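PDB 3SS6: acetyl-CoA acetyltransferase from Bacillus anthracis, which probably catalyses the reversible thiolase condensation of two acetyl-CoA molecules into acetoacetyl-CoA with release of free CoA. Local coordinates for residues 7-12 / 362-367; 27-32 / 121-126; 165-170 / 240-245. All coordinates share one frame; numbering follows the deposited sequence. Where two conformers were deposited one is given.

In the fold
Contact 1 and contact 3 are buried, whereas contact 2 is partly buried and lies beside the interface with the second subunit. In sequence, contacts 2 and 3 both fall inside the long loop closed by contact 1, one after the other. Contact 1 joins the first strand of the N-terminal thiolase domain to a helix of the C-terminal domain; the other two stay within the N-terminal part. No helix or strand is shared, though strand 7-19 and helix 29-43 are consecutive. Contacts 1 and 3, their centres about 34 Å apart, rest on van der Waals packing, in contact 1 joined by a histidine bond. Contact 2 is polar, built on a serine, a carbonyl and a water.

Contact 1 of 3, residues 7-12 / 362-367; sequences VVITAA and SLIHEL
This is a strand-to-helix packing contact with one polar bond, set where residues 7-12 of strand 7-19, in the mixed sheet, pack against residues 362-367 of helix 352-370 in the layered alpha/beta architecture of a thiolase. The two short axes come within 9.3 Å and cross nearly at right angles, at -103°. I364 faces the strand and carries the apolar half. Its CD1 methyl meets CD1 of I9 at 3.9 Å, the two side chains meeting aslant, and lies 4.1 Å from CB of A12, so one methyl bridges two strand residues. I364 also touches L274 and I391, which extends this apolar patch beyond the two segments. The polar half belongs to H365. With CG beside the backbone N (chi1 -73°), its ring is carried to the C-terminal end of the strand segment, where NE2 donates to A12 O at 2.7 Å with an N-H...O angle of 161°. The carbonyl oxygen meets the ring at its edge, near the ring plane, while NE2 is slightly tilted from the carbonyl plane. A bound potassium ion lies about 4 Å from the H365 side chain. NE2 is thus the protonated nitrogen toward the strand; its short, fairly straight bond helps hold the ring's rotation and satisfies a strand carbonyl, while the methyls beside it add non-directional packing.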
loop_
_atom_site.group_PDB
_atom_site.type_symbol
_atom_site.label_atom_id
_atom_site.label_comp_id
_atom_site.label_asym_id
_atom_site.label_seq_id
_atom_site.Cartn_x
_atom_site.Cartn_y
_atom_site.Cartn_z
ATOM N N VAL A 7 8.431 28.830 38.069
ATOM C CA VAL A 7 7.378 28.225 37.250
ATOM C C VAL A 7 6.379 27.468 38.130
ATOM O O VAL A 7 6.761 26.582 38.893
ATOM C CB VAL A 7 7.975 27.259 36.238
ATOM C CG1 VAL A 7 6.867 26.679 35.340
ATOM C CG2 VAL A 7 9.035 27.968 35.401
ATOM N N VAL A 8 5.103 27.817 38.023
ATOM C CA VAL A 8 4.067 27.120 38.771
ATOM C C VAL A 8 3.065 26.492 37.817
ATOM O O VAL A 8 2.985 26.854 36.643
ATOM C CB VAL A 8 3.344 28.042 39.794
ATOM C CG1 VAL A 8 4.351 28.588 40.809
ATOM C CG2 VAL A 8 2.620 29.167 39.087
ATOM N N ILE A 9 2.316 25.530 38.335
ATOM C CA ILE A 9 1.391 24.735 37.545
ATOM C C ILE A 9 0.009 24.963 38.125
ATOM O O ILE A 9 -0.211 24.708 39.309
ATOM C CB ILE A 9 1.744 23.236 37.666
ATOM C CG1 ILE A 9 3.105 22.959 37.013
ATOM C CG2 ILE A 9 0.665 22.365 37.008
ATOM C CD1 ILE A 9 3.759 21.671 37.489
ATOM N N THR A 10 -0.923 25.438 37.304
ATOM C CA THR A 10 -2.254 25.788 37.825
ATOM C C THR A 10 -3.375 24.799 37.487
ATOM O O THR A 10 -4.479 24.885 38.050
ATOM C CB THR A 10 -2.672 27.201 37.371
ATOM O OG1 THR A 10 -2.737 27.246 35.942
ATOM C CG2 THR A 10 -1.672 28.238 37.877
ATOM N N ALA A 11 -3.099 23.875 36.571
ATOM C CA ALA A 11 -4.051 22.824 36.221
ATOM C C ALA A 11 -3.259 21.647 35.699
ATOM O O ALA A 11 -2.170 21.825 35.147
ATOM C CB ALA A 11 -5.054 23.300 35.157
ATOM N N ALA A 12 -3.802 20.448 35.890
ATOM C CA ALA A 12 -3.138 19.235 35.438
ATOM C C ALA A 12 -4.209 18.188 35.196
ATOM O O ALA A 12 -4.816 17.685 36.143
ATOM C CB ALA A 12 -2.146 18.756 36.489
ATOM N N SER A 362 -0.515 12.759 37.346
ATOM C CA SER A 362 -0.866 11.836 38.424
ATOM C C SER A 362 -0.114 12.122 39.727
ATOM O O SER A 362 -0.692 12.089 40.830
ATOM C CB SER A 362 -0.635 10.401 37.960
ATOM O OG SER A 362 -1.455 10.130 36.824
ATOM N N LEU A 363 1.176 12.405 39.602
ATOM C CA LEU A 363 1.987 12.745 40.759
ATOM C C LEU A 363 1.448 13.970 41.485
ATOM O O LEU A 363 1.330 13.977 42.709
ATOM C CB LEU A 363 3.431 12.997 40.327
ATOM C CG LEU A 363 4.428 13.375 41.420
ATOM C CD1 LEU A 363 4.546 12.286 42.487
ATOM C CD2 LEU A 363 5.781 13.609 40.739
ATOM N N ILE A 364 1.131 15.016 40.730
ATOM C CA ILE A 364 0.656 16.253 41.342
ATOM C C ILE A 364 -0.588 16.013 42.183
ATOM O O ILE A 364 -0.676 16.458 43.330
ATOM C CB ILE A 364 0.359 17.321 40.281
ATOM C CG1 ILE A 364 1.665 17.831 39.669
ATOM C CG2 ILE A 364 -0.425 18.469 40.898
ATOM C CD1 ILE A 364 1.482 18.591 38.361
ATOM N N HIS A 365 -1.537 15.273 41.623
ATOM C CA HIS A 365 -2.787 15.022 42.316
ATOM C C HIS A 365 -2.626 14.107 43.520
ATOM O O HIS A 365 -3.311 14.295 44.525
ATOM C CB HIS A 365 -3.839 14.490 41.339
ATOM C CG HIS A 365 -4.356 15.542 40.409
ATOM N ND1 HIS A 365 -5.348 16.427 40.773
ATOM C CD2 HIS A 365 -3.995 15.878 39.149
ATOM C CE1 HIS A 365 -5.586 17.254 39.768
ATOM N NE2 HIS A 365 -4.776 16.943 38.772
ATOM N N GLU A 366 -1.725 13.129 43.426
ATOM C CA GLU A 366 -1.535 12.204 44.547
ATOM C C GLU A 366 -0.767 12.862 45.696
ATOM O O GLU A 366 -1.076 12.629 46.860
ATOM C CB GLU A 366 -0.872 10.893 44.078
ATOM C CG GLU A 366 -0.676 9.813 45.173
ATOM C CD GLU A 366 -1.983 9.244 45.751
ATOM O OE1 GLU A 366 -3.077 9.539 45.231
ATOM O OE2 GLU A 366 -1.903 8.483 46.738
ATOM N N LEU A 367 0.232 13.684 45.383
ATOM C CA LEU A 367 0.883 14.475 46.429
ATOM C C LEU A 367 -0.173 15.277 47.186
ATOM O O LEU A 367 -0.207 15.278 48.419
ATOM C CB LEU A 367 1.925 15.424 45.833
ATOM C CG LEU A 367 3.260 14.827 45.371
ATOM C CD1 LEU A 367 4.022 15.855 44.551
ATOM C CD2 LEU A 367 4.098 14.359 46.573
#

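Contact 2 of 3, residues 27-32 / 121-126; sequences VTPVEL and MSSSPY
The backbones of T28 and S123 come nearest, CA to CA at 6.2 Å, where the lead-in to helix 29-43 faces a type I beta turn running from M121 to S124. S123 alone reaches across with its side chain. Its chi1 of 59° places OG between the backbone N and the carbonyl carbon, and OG donates to V27 O at 2.8 Å. It approaches 37° out of the carbonyl plane, with a C=O...OG angle of 133°. Water 1 donates to the same oxygen at 3.1 Å and accepts weakly from S123 N, so V27 O receives two bonds and the turn is joined to it both directly and through solvent. Just beyond V27, T28 and E31 form a capping box: T28 OG1 accepts from E31 N at 3.2 Å, and E31 OE1 accepts from T28 N at 3.0 Å. T28 OG1 also hydrogen-bonds E65. The same turn meets the second subunit, where S122 O and S124 O accept from W133 and R132 of that chain. The cross-contact is therefore polar and directional: a carbonyl just ahead of the capped helix start is gripped by a hydroxyl and a water.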
loop_
_atom_site.group_PDB
_atom_site.type_symbol
_atom_site.label_atom_id
_atom_site.label_comp_id
_atom_site.label_asym_id
_atom_site.label_seq_id
_atom_site.Cartn_x
_atom_site.Cartn_y
_atom_site.Cartn_z
ATOM N N VAL A 27 -9.646 7.701 17.018
ATOM C CA VAL A 27 -9.394 9.091 17.373
ATOM C C VAL A 27 -7.965 9.443 16.974
ATOM O O VAL A 27 -7.045 8.666 17.256
ATOM C CB VAL A 27 -9.602 9.314 18.879
ATOM C CG1 VAL A 27 -9.325 10.751 19.266
ATOM C CG2 VAL A 27 -11.041 8.931 19.271
ATOM N N THR A 28 -7.780 10.602 16.332
ATOM C CA THR A 28 -6.437 11.051 15.957
ATOM C C THR A 28 -5.769 11.787 17.121
ATOM O O THR A 28 -6.433 12.146 18.100
ATOM C CB THR A 28 -6.441 12.007 14.739
ATOM O OG1 THR A 28 -6.963 13.287 15.122
ATOM C CG2 THR A 28 -7.255 11.431 13.586
ATOM N N PRO A 29 -4.449 12.019 17.020
ATOM C CA PRO A 29 -3.804 12.716 18.141
ATOM C C PRO A 29 -4.375 14.111 18.379
ATOM O O PRO A 29 -4.547 14.502 19.535
ATOM C CB PRO A 29 -2.327 12.789 17.710
ATOM C CG PRO A 29 -2.135 11.595 16.810
ATOM C CD PRO A 29 -3.466 11.517 16.038
ATOM N N VAL A 30 -4.644 14.866 17.320
ATOM C CA VAL A 30 -5.244 16.190 17.504
ATOM C C VAL A 30 -6.609 16.079 18.176
ATOM O O VAL A 30 -6.899 16.813 19.117
ATOM C CB VAL A 30 -5.345 16.970 16.172
ATOM C CG1 VAL A 30 -6.282 18.185 16.312
ATOM C CG2 VAL A 30 -3.947 17.411 15.720
ATOM N N GLU A 31 -7.421 15.123 17.735
ATOM C CA GLU A 31 -8.750 14.953 18.319
ATOM C C GLU A 31 -8.682 14.613 19.799
ATOM O O GLU A 31 -9.532 15.038 20.585
ATOM C CB GLU A 31 -9.527 13.881 17.560
ATOM C CG GLU A 31 -9.856 14.319 16.145
ATOM C CD GLU A 31 -10.447 13.208 15.309
ATOM O OE1 GLU A 31 -10.292 12.030 15.680
ATOM O OE2 GLU A 31 -11.056 13.514 14.264
ATOM N N LEU A 32 -7.647 13.869 20.171
ATOM C CA LEU A 32 -7.505 13.378 21.539
ATOM C C LEU A 32 -6.967 14.490 22.440
ATOM O O LEU A 32 -7.287 14.560 23.623
ATOM C CB LEU A 32 -6.580 12.157 21.551
ATOM C CG LEU A 32 -6.319 11.457 22.891
ATOM C CD1 LEU A 32 -7.639 11.210 23.636
ATOM C CD2 LEU A 32 -5.577 10.132 22.634
ATOM N N MET A 121 -1.960 5.672 19.471
ATOM C CA MET A 121 -1.245 4.559 18.857
ATOM C C MET A 121 -2.195 3.748 17.976
ATOM O O MET A 121 -1.809 3.323 16.895
ATOM C CB MET A 121 -0.551 3.704 19.924
ATOM C CG MET A 121 0.451 4.539 20.725
ATOM S SD MET A 121 1.405 3.671 21.996
ATOM C CE MET A 121 2.656 2.850 20.982
ATOM N N SER A 122 -3.440 3.572 18.428
ATOM C CA SER A 122 -4.423 2.768 17.706
ATOM C C SER A 122 -4.690 3.272 16.291
ATOM O O SER A 122 -4.985 2.482 15.394
ATOM C CB SER A 122 -5.754 2.713 18.460
ATOM O OG SER A 122 -5.633 2.115 19.745
ATOM N N SER A 123 -4.634 4.588 16.095
ATOM C CA SER A 123 -4.963 5.175 14.785
ATOM C C SER A 123 -3.719 5.478 13.946
ATOM O O SER A 123 -3.803 6.082 12.859
ATOM C CB SER A 123 -5.804 6.446 14.977
ATOM O OG SER A 123 -5.086 7.400 15.753
ATOM N N SER A 124 -2.555 5.063 14.434
ATOM C CA SER A 124 -1.311 5.338 13.717
ATOM C C SER A 124 -1.260 4.580 12.391
ATOM O O SER A 124 -1.735 3.445 12.302
ATOM C CB SER A 124 -0.100 4.988 14.589
ATOM O OG SER A 124 -0.016 5.891 15.681
ATOM N N PRO A 125 -0.689 5.214 11.354
ATOM C CA PRO A 125 -0.714 4.649 9.999
ATOM C C PRO A 125 0.327 3.569 9.739
ATOM O O PRO A 125 1.167 3.261 10.605
ATOM C CB PRO A 125 -0.417 5.868 9.120
ATOM C CG PRO A 125 0.503 6.686 9.952
ATOM C CD PRO A 125 -0.038 6.537 11.380
ATOM N N TYR A 126 0.225 2.980 8.548
ATOM C CA TYR A 126 1.271 2.133 7.982
ATOM C C TYR A 126 2.016 2.940 6.921
ATOM O O TYR A 126 1.462 3.888 6.359
ATOM C CB TYR A 126 0.663 0.879 7.364
ATOM C CG TYR A 126 0.494 -0.235 8.373
ATOM C CD1 TYR A 126 -0.548 -0.206 9.294
ATOM C CD2 TYR A 126 1.382 -1.312 8.407
ATOM C CE1 TYR A 126 -0.699 -1.209 10.229
ATOM C CE2 TYR A 126 1.230 -2.337 9.341
ATOM C CZ TYR A 126 0.193 -2.268 10.253
ATOM O OH TYR A 126 0.023 -3.265 11.186
HETATM O O HOH W 1 -5.830 6.154 18.675
#

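Contact 3 of 3, residues 165-170 / 240-245; sequences NLVEQY and DGSVTA
Helix 159-170 packs here against the irregular loop leading from helix 227-231 to strand 252-262, both within the N-terminal part of the thiolase chain. V167 points at the loop and brings both its methyls to it. CG1, anti to the backbone N at chi1 166°, lies 3.7 Å from S242 OG; CG2 meets CG2 of V243 at 4.0 Å, the two valine side chains meeting at a slant. V167 thus sits over two successive loop residues: both its methyls lie against the S242 hydroxyl, CG2 at 4.0 Å from OG, and CG2 serves the V243 methyl as well. The S242 hydroxyl hydrogen-bonds Q177 of helix 174-194 and meets the V167 methyls by van der Waals contact. The helix also holds the loop through E164, one residue ahead of 165-170, whose OE2 accepts from the backbone N of both S242 and V243. V243 also packs on F237 and F321, and V167 on A323. The direct contact is van der Waals packing, methyl on methyl and methyl on hydroxyl, without direction of its own; the direction is probably set by E164's two bonds to the loop backbone, with V167 and V243 packed alongside.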
loop_
_atom_site.group_PDB
_atom_site.type_symbol
_atom_site.label_atom_id
_atom_site.label_comp_id
_atom_site.label_asym_id
_atom_site.label_seq_id
_atom_site.Cartn_x
_atom_site.Cartn_y
_atom_site.Cartn_z
ATOM N N ASN A 165 18.001 -7.248 28.344
ATOM C CA ASN A 165 19.394 -6.925 28.650
ATOM C C ASN A 165 19.533 -6.519 30.108
ATOM O O ASN A 165 20.504 -6.875 30.772
ATOM C CB ASN A 165 19.927 -5.814 27.736
ATOM C CG ASN A 165 20.146 -6.286 26.304
ATOM O OD1 ASN A 165 20.321 -7.482 26.050
ATOM N ND2 ASN A 165 20.141 -5.338 25.358
ATOM N N LEU A 166 18.558 -5.766 30.601
ATOM C CA LEU A 166 18.578 -5.328 31.987
ATOM C C LEU A 166 18.287 -6.490 32.937
ATOM O O LEU A 166 18.848 -6.551 34.023
ATOM C CB LEU A 166 17.603 -4.169 32.202
ATOM C CG LEU A 166 18.122 -2.805 31.742
ATOM C CD1 LEU A 166 17.032 -1.742 31.871
ATOM C CD2 LEU A 166 19.373 -2.405 32.524
ATOM N N VAL A 167 17.420 -7.410 32.513
ATOM C CA VAL A 167 17.138 -8.620 33.282
ATOM C C VAL A 167 18.440 -9.356 33.564
ATOM O O VAL A 167 18.746 -9.707 34.705
ATOM C CB VAL A 167 16.197 -9.566 32.517
ATOM C CG1 VAL A 167 16.181 -10.955 33.156
ATOM C CG2 VAL A 167 14.791 -8.985 32.461
ATOM N N GLU A 168 19.202 -9.607 32.509
ATOM C CA GLU A 168 20.476 -10.292 32.632
ATOM C C GLU A 168 21.507 -9.507 33.457
ATOM O O GLU A 168 22.214 -10.071 34.286
ATOM C CB GLU A 168 21.033 -10.599 31.242
ATOM C CG GLU A 168 20.135 -11.536 30.434
ATOM C CD GLU A 168 20.313 -11.397 28.925
ATOM O OE1 GLU A 168 21.201 -10.628 28.490
ATOM O OE2 GLU A 168 19.559 -12.058 28.175
ATOM N N GLN A 169 21.578 -8.203 33.219
ATOM C CA GLN A 169 22.539 -7.357 33.923
ATOM C C GLN A 169 22.266 -7.276 35.428
ATOM O O GLN A 169 23.186 -7.402 36.247
ATOM C CB GLN A 169 22.565 -5.958 33.301
ATOM C CG GLN A 169 23.622 -5.030 33.876
ATOM C CD GLN A 169 23.794 -3.762 33.051
ATOM O OE1 GLN A 169 23.681 -3.784 31.821
ATOM N NE2 GLN A 169 24.063 -2.647 33.725
ATOM N N TYR A 170 21.003 -7.073 35.790
ATOM C CA TYR A 170 20.626 -6.888 37.188
ATOM C C TYR A 170 20.124 -8.167 37.875
ATOM O O TYR A 170 19.684 -8.126 39.026
ATOM C CB TYR A 170 19.595 -5.756 37.307
ATOM C CG TYR A 170 20.210 -4.377 37.196
ATOM C CD1 TYR A 170 20.566 -3.669 38.335
ATOM C CD2 TYR A 170 20.446 -3.791 35.956
ATOM C CE1 TYR A 170 21.138 -2.414 38.249
ATOM C CE2 TYR A 170 21.023 -2.527 35.861
ATOM C CZ TYR A 170 21.365 -1.850 37.017
ATOM O OH TYR A 170 21.939 -0.597 36.959
ATOM N N ASP A 240 13.353 -18.677 26.500
ATOM C CA ASP A 240 13.834 -18.850 27.866
ATOM C C ASP A 240 13.970 -17.509 28.581
ATOM O O ASP A 240 14.689 -17.400 29.576
ATOM C CB ASP A 240 15.176 -19.591 27.881
ATOM C CG ASP A 240 15.072 -20.996 27.314
ATOM O OD1 ASP A 240 13.957 -21.560 27.316
ATOM O OD2 ASP A 240 16.108 -21.540 26.871
ATOM N N GLY A 241 13.283 -16.493 28.069
ATOM C CA GLY A 241 13.289 -15.183 28.688
ATOM C C GLY A 241 12.271 -15.077 29.807
ATOM O O GLY A 241 11.694 -16.087 30.231
ATOM N N SER A 242 12.058 -13.853 30.285
ATOM C CA SER A 242 11.121 -13.597 31.379
ATOM C C SER A 242 10.249 -12.363 31.151
ATOM O O SER A 242 9.253 -12.181 31.839
ATOM C CB SER A 242 11.860 -13.484 32.714
ATOM O OG SER A 242 12.872 -12.493 32.644
ATOM N N VAL A 243 10.615 -11.512 30.194
ATOM C CA VAL A 243 9.741 -10.395 29.834
ATOM C C VAL A 243 8.590 -10.927 28.976
ATOM O O VAL A 243 8.823 -11.594 27.968
ATOM C CB VAL A 243 10.508 -9.275 29.081
ATOM C CG1 VAL A 243 9.583 -8.098 28.753
ATOM C CG2 VAL A 243 11.694 -8.793 29.905
ATOM N N THR A 244 7.356 -10.638 29.389
ATOM C CA THR A 244 6.164 -11.140 28.709
ATOM C C THR A 244 5.233 -9.974 28.372
ATOM O O THR A 244 5.480 -8.832 28.757
ATOM C CB THR A 244 5.359 -12.084 29.611
ATOM O OG1 THR A 244 4.732 -11.320 30.654
ATOM C CG2 THR A 244 6.263 -13.143 30.244
ATOM N N ALA A 245 4.144 -10.260 27.673
ATOM C CA ALA A 245 3.140 -9.227 27.433
ATOM C C ALA A 245 2.503 -8.773 28.744
ATOM O O ALA A 245 2.058 -7.632 28.862
ATOM C CB ALA A 245 2.072 -9.735 26.487
#